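Local coordinates for glucocorticoid Modulatory Element Binding protein-1 (Homo sapiens, PDB 1OQJ) that binds glucocorticoid modulatory elements in promoter DNA through its zinc-containing SAND domain, raises sensitivity to low glucocorticoid levels and supports parvovirus replication, at residues Asp5-Thr13 and Ala19-Val27; Gly30-Phe38 and Ser44-Ala52. All coordinates share one frame; numbering follows the deposited sequence.

Contact 1: Asp5-Thr13 and Ala19-Val27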
loop_
_atom_site.group_PDB
_atom_site.type_symbol
_atom_site.label_atom_id
_atom_site.label_comp_id
_atom_site.label_asym_id
_atom_site.label_seq_id
_atom_site.Cartn_x
_atom_site.Cartn_y
_atom_site.Cartn_z
ATOM N N ASP A 5 9.641 7.635 18.051
ATOM C CA ASP A 5 8.412 8.469 18.146
ATOM C C ASP A 5 7.147 7.678 17.872
ATOM O O ASP A 5 6.847 6.704 18.564
ATOM N N MET A 6 6.395 8.097 16.859
ATOM C CA MET A 6 5.158 7.418 16.496
ATOM C C MET A 6 5.293 6.781 15.121
ATOM O O MET A 6 6.052 7.259 14.281
ATOM C CB MET A 6 3.992 8.409 16.492
ATOM C CG MET A 6 3.657 8.976 17.860
ATOM S SD MET A 6 2.338 10.196 17.789
ATOM C CE MET A 6 3.293 11.718 17.661
ATOM N N GLU A 7 4.559 5.695 14.898
ATOM C CA GLU A 7 4.601 5.009 13.613
ATOM C C GLU A 7 3.457 5.538 12.749
ATOM O O GLU A 7 2.317 5.087 12.866
ATOM C CB GLU A 7 4.456 3.497 13.815
ATOM C CG GLU A 7 4.730 2.657 12.570
ATOM C CD GLU A 7 6.195 2.647 12.171
ATOM O OE1 GLU A 7 7.056 2.513 13.067
ATOM O OE2 GLU A 7 6.491 2.755 10.962
ATOM N N ILE A 8 3.766 6.507 11.894
ATOM C CA ILE A 8 2.765 7.101 11.014
ATOM C C ILE A 8 2.167 6.020 10.130
ATOM O O ILE A 8 2.890 5.254 9.484
ATOM C CB ILE A 8 3.387 8.203 10.133
ATOM C CG1 ILE A 8 4.011 9.280 11.023
ATOM C CG2 ILE A 8 2.321 8.824 9.241
ATOM C CD1 ILE A 8 3.025 9.946 11.955
ATOM N N ALA A 9 0.839 5.967 10.086
ATOM C CA ALA A 9 0.160 4.939 9.311
ATOM C C ALA A 9 -1.215 5.358 8.827
ATOM O O ALA A 9 -1.703 6.440 9.153
ATOM C CB ALA A 9 0.038 3.681 10.162
ATOM N N TYR A 10 -1.837 4.487 8.037
ATOM C CA TYR A 10 -3.178 4.735 7.522
ATOM C C TYR A 10 -3.969 3.440 7.462
ATOM O O TYR A 10 -3.425 2.385 7.128
ATOM C CB TYR A 10 -3.144 5.319 6.108
ATOM C CG TYR A 10 -2.574 6.707 6.013
ATOM C CD1 TYR A 10 -1.226 6.907 5.748
ATOM C CD2 TYR A 10 -3.386 7.822 6.197
ATOM C CE1 TYR A 10 -0.693 8.191 5.666
ATOM C CE2 TYR A 10 -2.869 9.107 6.120
ATOM C CZ TYR A 10 -1.522 9.284 5.854
ATOM O OH TYR A 10 -0.999 10.557 5.785
ATOM N N PRO A 11 -5.260 3.500 7.804
ATOM C CA PRO A 11 -6.100 2.304 7.756
ATOM C C PRO A 11 -6.452 2.076 6.286
ATOM O O PRO A 11 -6.862 3.014 5.589
ATOM C CB PRO A 11 -7.314 2.701 8.597
ATOM C CG PRO A 11 -7.436 4.174 8.319
ATOM C CD PRO A 11 -5.992 4.642 8.382
ATOM N N ILE A 12 -6.270 0.849 5.808
ATOM C CA ILE A 12 -6.577 0.530 4.417
ATOM C C ILE A 12 -7.464 -0.703 4.332
ATOM O O ILE A 12 -7.655 -1.417 5.318
ATOM C CB ILE A 12 -5.293 0.262 3.589
ATOM C CG1 ILE A 12 -4.514 -0.918 4.178
ATOM C CG2 ILE A 12 -4.432 1.528 3.545
ATOM C CD1 ILE A 12 -3.314 -1.353 3.340
ATOM N N THR A 13 -8.017 -0.937 3.147
ATOM C CA THR A 13 -8.867 -2.095 2.920
ATOM C C THR A 13 -8.622 -2.656 1.530
ATOM O O THR A 13 -7.999 -2.020 0.678
ATOM C CB THR A 13 -10.369 -1.746 3.001
ATOM O OG1 THR A 13 -10.713 -0.856 1.928
ATOM C CG2 THR A 13 -10.698 -1.088 4.331
ATOM N N ALA A 19 -6.539 -3.694 6.965
ATOM C CA ALA A 19 -5.137 -3.764 7.344
ATOM C C ALA A 19 -4.635 -2.361 7.635
ATOM O O ALA A 19 -5.392 -1.389 7.539
ATOM C CB ALA A 19 -4.320 -4.404 6.230
ATOM N N ILE A 20 -3.363 -2.262 8.002
ATOM C CA ILE A 20 -2.756 -0.976 8.319
ATOM C C ILE A 20 -1.495 -0.766 7.496
ATOM O O ILE A 20 -0.601 -1.609 7.488
ATOM C CB ILE A 20 -2.387 -0.901 9.816
ATOM C CG1 ILE A 20 -3.645 -1.091 10.664
ATOM C CG2 ILE A 20 -1.734 0.439 10.138
ATOM C CD1 ILE A 20 -3.367 -1.153 12.151
ATOM N N LEU A 21 -1.435 0.360 6.795
ATOM C CA LEU A 21 -0.269 0.690 5.984
ATOM C C LEU A 21 0.701 1.519 6.825
ATOM O O LEU A 21 0.337 2.591 7.301
ATOM C CB LEU A 21 -0.694 1.508 4.754
ATOM C CG LEU A 21 0.422 2.003 3.823
ATOM C CD1 LEU A 21 1.048 0.821 3.106
ATOM C CD2 LEU A 21 -0.145 2.985 2.804
ATOM N N LEU A 22 1.917 1.014 7.027
ATOM C CA LEU A 22 2.929 1.758 7.780
ATOM C C LEU A 22 3.562 2.665 6.730
ATOM O O LEU A 22 4.358 2.218 5.900
ATOM C CB LEU A 22 3.962 0.804 8.387
ATOM C CG LEU A 22 3.370 -0.284 9.287
ATOM C CD1 LEU A 22 4.502 -1.059 9.941
ATOM C CD2 LEU A 22 2.464 0.335 10.349
ATOM N N TRP A 23 3.208 3.947 6.772
ATOM C CA TRP A 23 3.664 4.894 5.763
ATOM C C TRP A 23 5.152 5.031 5.479
ATOM O O TRP A 23 5.550 5.048 4.314
ATOM C CB TRP A 23 3.079 6.280 6.035
ATOM C CG TRP A 23 3.408 7.258 4.943
ATOM C CD1 TRP A 23 3.034 7.183 3.632
ATOM C CD2 TRP A 23 4.227 8.427 5.061
ATOM N NE1 TRP A 23 3.575 8.236 2.925
ATOM C CE2 TRP A 23 4.310 9.014 3.780
ATOM C CE3 TRP A 23 4.900 9.037 6.129
ATOM C CZ2 TRP A 23 5.042 10.181 3.539
ATOM C CZ3 TRP A 23 5.627 10.203 5.887
ATOM C CH2 TRP A 23 5.691 10.759 4.601
ATOM N N LYS A 24 5.980 5.146 6.509
ATOM C CA LYS A 24 7.404 5.286 6.243
ATOM C C LYS A 24 8.025 4.017 5.665
ATOM O O LYS A 24 9.076 4.080 5.033
ATOM C CB LYS A 24 8.147 5.751 7.498
ATOM C CG LYS A 24 7.781 7.189 7.872
ATOM C CD LYS A 24 8.684 7.768 8.939
ATOM C CE LYS A 24 8.221 9.168 9.312
ATOM N NZ LYS A 24 9.020 9.747 10.428
ATOM N N LYS A 25 7.369 2.873 5.860
ATOM C CA LYS A 25 7.862 1.607 5.311
ATOM C C LYS A 25 7.367 1.422 3.870
ATOM O O LYS A 25 7.811 0.519 3.160
ATOM C CB LYS A 25 7.383 0.420 6.157
ATOM C CG LYS A 25 8.232 0.113 7.381
ATOM C CD LYS A 25 8.288 1.261 8.359
ATOM C CE LYS A 25 9.106 0.868 9.582
ATOM N NZ LYS A 25 9.144 1.958 10.594
ATOM N N PHE A 26 6.444 2.287 3.457
ATOM C CA PHE A 26 5.843 2.261 2.120
ATOM C C PHE A 26 6.823 2.903 1.130
ATOM O O PHE A 26 6.661 4.054 0.730
ATOM C CB PHE A 26 4.525 3.039 2.188
ATOM C CG PHE A 26 3.707 3.008 0.924
ATOM C CD1 PHE A 26 3.431 1.807 0.277
ATOM C CD2 PHE A 26 3.137 4.179 0.433
ATOM C CE1 PHE A 26 2.590 1.769 -0.837
ATOM C CE2 PHE A 26 2.292 4.156 -0.683
ATOM C CZ PHE A 26 2.020 2.945 -1.315
ATOM N N VAL A 27 7.831 2.131 0.737
ATOM C CA VAL A 27 8.889 2.595 -0.156
ATOM C C VAL A 27 8.721 2.102 -1.590
ATOM O O VAL A 27 8.355 0.951 -1.818
ATOM C CB VAL A 27 10.264 2.134 0.393
ATOM C CG1 VAL A 27 11.387 2.595 -0.516
ATOM C CG2 VAL A 27 10.459 2.681 1.803
HETATM O O HOH W 1 5.512 4.651 9.358
HETATM O O HOH W 2 9.405 0.501 12.976
#
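The N-terminal β-hairpin of the SAND domain pairs Ala9-Thr13 with Ala19-Leu22, and two antiparallel hydrogen-bonded pairs, Tyr10 with Leu21 and Ile12 with Ala19, hold it together. Leu21 N donates to Tyr10 O at 2.9 Å, the donor lying nearly on the line of the carbonyl bond, and Tyr10 N returns a bond to Leu21 O. Beyond the last bridge, where the second strand turns into a helical bend, Trp23 N still reaches Ile8 O at 3.0 Å, though the angle at the hydrogen falls to 136°.

Ala9, Pro11, Ile20 and Leu22 share one face, on which Ala9 CB lies 3.7 Å from Ile20 CG2. On the other face, Ile12 CG2 meets Leu21 CB at 3.9 Å. Ile12 CG1, set between its own backbone N and carbonyl carbon (chi1 60°), touches Ala19 O at 3.5 Å and also Ala19 CB. Tyr10 receives Trp23 CB at its ring edge.

At the open end Glu7 and Lys25 cross at about a right angle in a salt bridge, in which Lys25 NZ lies 2.8 Å from Glu7 OE2 and uses that oxygen's syn lone pair. A bend at chi2 in each side chain brings the charges together. Water 1 joins Glu7 OE2, Ile8 O and Lys24 N, linking Glu7 and Ile8 to the start of the bend.

Trp23 NE1 is hydrogen-bonded to Asp81 O, and its ring meets Tyr83 edge-to-face. Strand 36-38 continues the sheet beyond 17-22, while helix 45-51 packs through Phe48 against Ile12 and Ala19.

Contact 2: Gly30-Phe38 and Ser44-Ala52; sequences GINVKCVKF and SPKHFVHLA
Phe38 and Phe48 form an edge-to-face pair, with ring centroids 5.1 Å apart and planes at 67°. The edge of Phe48 is turned to the face of Phe38, where Phe48 CE1 stands 3.7 Å from Phe38 CD1, toward the ring's rim. Leu51 CD1 fits at the edge of Phe38, and Val36 CG1 lies over a face of Phe48, 4.1 Å from Phe48 CG. With CG anti to the backbone N in both phenylalanines (chi1 -174° and 173°), strand 36-38 and helix 45-51 extend their rings to meet.

Nearer the helix start, Pro45 CG packs 3.8 Å from Cys35 SG. The type I turn Gly30-Val33 directs Ile31 O to Lys46 N, a 3.2 Å hydrogen bond in the carbonyl plane. Ser44 is the N-cap: its OG accepts from His47 N at 3.2 Å and shares water 3 with Asn32 OD1. Water 4 links that same oxygen to Lys46 NZ, whose extended chain runs alongside Asn32.

Trp60, in the KDWK motif, touches Ile31, Pro45 and Val49; the side chain of DNA-binding Lys61 lies about 6 Å from that of Ile31. Helix 45-51 packs on the sheet of the SAND α/β fold: Phe48 touches Cys14, and Val36 touches Ala19.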
loop_
_atom_site.group_PDB
_atom_site.type_symbol
_atom_site.label_atom_id
_atom_site.label_comp_id
_atom_site.label_asym_id
_atom_site.label_seq_id
_atom_site.Cartn_x
_atom_site.Cartn_y
_atom_site.Cartn_z
ATOM N N GLY A 30 6.950 -0.354 -3.712
ATOM C CA GLY A 30 5.927 -0.883 -2.827
ATOM C C GLY A 30 5.396 -2.298 -2.962
ATOM O O GLY A 30 5.157 -2.955 -1.948
ATOM N N ILE A 31 5.213 -2.779 -4.187
ATOM C CA ILE A 31 4.635 -4.105 -4.416
ATOM C C ILE A 31 5.129 -5.257 -3.529
ATOM O O ILE A 31 4.312 -5.973 -2.937
ATOM C CB ILE A 31 4.752 -4.498 -5.914
ATOM C CG1 ILE A 31 3.910 -5.743 -6.191
ATOM C CG2 ILE A 31 6.206 -4.725 -6.295
ATOM C CD1 ILE A 31 3.720 -6.021 -7.660
ATOM N N ASN A 32 6.444 -5.435 -3.420
ATOM C CA ASN A 32 6.993 -6.515 -2.598
ATOM C C ASN A 32 7.668 -6.029 -1.323
ATOM O O ASN A 32 8.499 -6.730 -0.744
ATOM C CB ASN A 32 7.989 -7.345 -3.410
ATOM C CG ASN A 32 7.332 -8.067 -4.565
ATOM O OD1 ASN A 32 6.356 -8.795 -4.381
ATOM N ND2 ASN A 32 7.862 -7.871 -5.767
ATOM N N VAL A 33 7.299 -4.833 -0.882
ATOM C CA VAL A 33 7.874 -4.257 0.327
ATOM C C VAL A 33 6.956 -4.566 1.498
ATOM O O VAL A 33 5.750 -4.335 1.417
ATOM C CB VAL A 33 8.010 -2.728 0.193
ATOM C CG1 VAL A 33 8.631 -2.144 1.453
ATOM C CG2 VAL A 33 8.844 -2.387 -1.035
ATOM N N LYS A 34 7.517 -5.095 2.581
ATOM C CA LYS A 34 6.708 -5.419 3.747
ATOM C C LYS A 34 6.376 -4.127 4.485
ATOM O O LYS A 34 7.182 -3.598 5.254
ATOM C CB LYS A 34 7.450 -6.415 4.645
ATOM C CG LYS A 34 7.684 -7.749 3.943
ATOM C CD LYS A 34 8.349 -8.773 4.847
ATOM C CE LYS A 34 8.529 -10.099 4.122
ATOM N NZ LYS A 34 9.135 -11.138 5.001
ATOM N N CYS A 35 5.177 -3.616 4.227
ATOM C CA CYS A 35 4.737 -2.368 4.826
ATOM C C CYS A 35 3.271 -2.388 5.244
ATOM O O CYS A 35 2.717 -1.363 5.636
ATOM C CB CYS A 35 4.967 -1.221 3.838
ATOM S SG CYS A 35 4.096 -1.393 2.253
ATOM N N VAL A 36 2.645 -3.555 5.159
ATOM C CA VAL A 36 1.244 -3.689 5.532
ATOM C C VAL A 36 1.086 -4.620 6.727
ATOM O O VAL A 36 1.548 -5.759 6.693
ATOM C CB VAL A 36 0.411 -4.259 4.365
ATOM C CG1 VAL A 36 -1.019 -4.509 4.815
ATOM C CG2 VAL A 36 0.436 -3.293 3.188
ATOM N N LYS A 37 0.444 -4.135 7.787
ATOM C CA LYS A 37 0.219 -4.966 8.964
ATOM C C LYS A 37 -1.153 -5.615 8.792
ATOM O O LYS A 37 -2.172 -4.925 8.688
ATOM C CB LYS A 37 0.264 -4.119 10.239
ATOM C CG LYS A 37 0.159 -4.918 11.539
ATOM C CD LYS A 37 0.375 -4.022 12.756
ATOM C CE LYS A 37 0.222 -4.797 14.059
ATOM N NZ LYS A 37 -1.181 -5.255 14.296
ATOM N N PHE A 38 -1.163 -6.944 8.744
ATOM C CA PHE A 38 -2.385 -7.717 8.559
ATOM C C PHE A 38 -2.317 -8.914 9.499
ATOM O O PHE A 38 -1.429 -9.759 9.370
ATOM C CB PHE A 38 -2.464 -8.181 7.103
ATOM C CG PHE A 38 -3.749 -8.865 6.746
ATOM C CD1 PHE A 38 -4.973 -8.247 6.980
ATOM C CD2 PHE A 38 -3.731 -10.110 6.126
ATOM C CE1 PHE A 38 -6.173 -8.861 6.595
ATOM C CE2 PHE A 38 -4.921 -10.733 5.739
ATOM C CZ PHE A 38 -6.142 -10.104 5.974
ATOM N N SER A 44 3.616 -7.696 2.336
ATOM C CA SER A 44 3.656 -6.773 1.213
ATOM C C SER A 44 2.260 -6.497 0.672
ATOM O O SER A 44 1.322 -7.253 0.922
ATOM C CB SER A 44 4.484 -7.374 0.081
ATOM O OG SER A 44 3.814 -8.507 -0.454
ATOM N N PRO A 45 2.107 -5.395 -0.077
ATOM C CA PRO A 45 0.810 -5.050 -0.660
ATOM C C PRO A 45 0.349 -6.180 -1.592
ATOM O O PRO A 45 -0.840 -6.482 -1.665
ATOM C CB PRO A 45 1.113 -3.761 -1.421
ATOM C CG PRO A 45 2.131 -3.108 -0.546
ATOM C CD PRO A 45 3.049 -4.264 -0.184
ATOM N N LYS A 46 1.293 -6.799 -2.299
ATOM C CA LYS A 46 0.953 -7.888 -3.210
ATOM C C LYS A 46 0.321 -9.042 -2.442
ATOM O O LYS A 46 -0.683 -9.610 -2.876
ATOM C CB LYS A 46 2.194 -8.389 -3.954
ATOM C CG LYS A 46 1.875 -9.431 -5.019
ATOM C CD LYS A 46 3.121 -9.881 -5.764
ATOM C CE LYS A 46 2.755 -10.790 -6.930
ATOM N NZ LYS A 46 3.955 -11.306 -7.647
ATOM N N HIS A 47 0.898 -9.388 -1.296
ATOM C CA HIS A 47 0.354 -10.481 -0.500
ATOM C C HIS A 47 -0.970 -10.108 0.153
ATOM O O HIS A 47 -1.890 -10.927 0.202
ATOM C CB HIS A 47 1.373 -10.936 0.544
ATOM C CG HIS A 47 2.519 -11.699 -0.043
ATOM N ND1 HIS A 47 3.648 -12.026 0.674
ATOM C CD2 HIS A 47 2.701 -12.211 -1.286
ATOM C CE1 HIS A 47 4.478 -12.706 -0.100
ATOM N NE2 HIS A 47 3.927 -12.832 -1.293
ATOM N N PHE A 48 -1.079 -8.879 0.647
ATOM C CA PHE A 48 -2.328 -8.446 1.255
ATOM C C PHE A 48 -3.451 -8.553 0.223
ATOM O O PHE A 48 -4.517 -9.104 0.500
ATOM C CB PHE A 48 -2.206 -7.000 1.742
ATOM C CG PHE A 48 -3.496 -6.416 2.239
ATOM C CD1 PHE A 48 -4.245 -7.078 3.211
ATOM C CD2 PHE A 48 -3.967 -5.203 1.739
ATOM C CE1 PHE A 48 -5.447 -6.544 3.683
ATOM C CE2 PHE A 48 -5.165 -4.655 2.202
ATOM C CZ PHE A 48 -5.906 -5.330 3.176
ATOM N N VAL A 49 -3.201 -8.025 -0.971
ATOM C CA VAL A 49 -4.185 -8.060 -2.043
ATOM C C VAL A 49 -4.571 -9.495 -2.397
ATOM O O VAL A 49 -5.744 -9.788 -2.641
ATOM C CB VAL A 49 -3.648 -7.330 -3.298
ATOM C CG1 VAL A 49 -4.570 -7.571 -4.493
ATOM C CG2 VAL A 49 -3.544 -5.837 -3.013
ATOM N N HIS A 50 -3.591 -10.393 -2.409
ATOM C CA HIS A 50 -3.880 -11.779 -2.733
ATOM C C HIS A 50 -4.777 -12.417 -1.685
ATOM O O HIS A 50 -5.766 -13.072 -2.018
ATOM C CB HIS A 50 -2.605 -12.600 -2.838
ATOM C CG HIS A 50 -2.857 -14.002 -3.289
ATOM N ND1 HIS A 50 -3.113 -14.319 -4.606
ATOM C CD2 HIS A 50 -3.000 -15.153 -2.590
ATOM C CE1 HIS A 50 -3.407 -15.603 -4.697
ATOM N NE2 HIS A 50 -3.347 -16.133 -3.488
ATOM N N LEU A 51 -4.419 -12.231 -0.418
ATOM C CA LEU A 51 -5.191 -12.798 0.680
ATOM C C LEU A 51 -6.593 -12.207 0.748
ATOM O O LEU A 51 -7.532 -12.868 1.201
ATOM C CB LEU A 51 -4.457 -12.576 2.008
ATOM C CG LEU A 51 -3.126 -13.319 2.134
ATOM C CD1 LEU A 51 -2.431 -12.930 3.429
ATOM C CD2 LEU A 51 -3.379 -14.826 2.095
ATOM N N ALA A 52 -6.731 -10.962 0.296
ATOM C CA ALA A 52 -8.018 -10.280 0.291
ATOM C C ALA A 52 -8.844 -10.723 -0.917
ATOM O O ALA A 52 -10.013 -10.357 -1.043
ATOM C CB ALA A 52 -7.811 -8.767 0.267
HETATM O O HOH W 3 5.569 -9.943 -1.930
HETATM O O HOH W 4 5.456 -11.853 -5.152
#

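How the contacts relate
From the N terminus, contact 1 closes the short loop between strands 9-14 and 17-22 before contact 2 begins, and the two stand in series along the chain. Contact 2 then closes a second loop, around strand 41-43, joining strand 36-38 and the turn ahead of it to helix 45-51. Strands 17-22 and 36-38 are sheet neighbours, so the contacts adjoin: Ile20 O lies 2.8 Å from Lys37 N and Leu22 N 2.9 Å from Cys35 O, both probable hydrogen bonds. Together they tie the two hairpins of one four-stranded sheet, 9-14/17-22 and 36-38/41-43, to helix 45-51, while zinc-binding Cys28 falls in the link from 19-27 to 30-38.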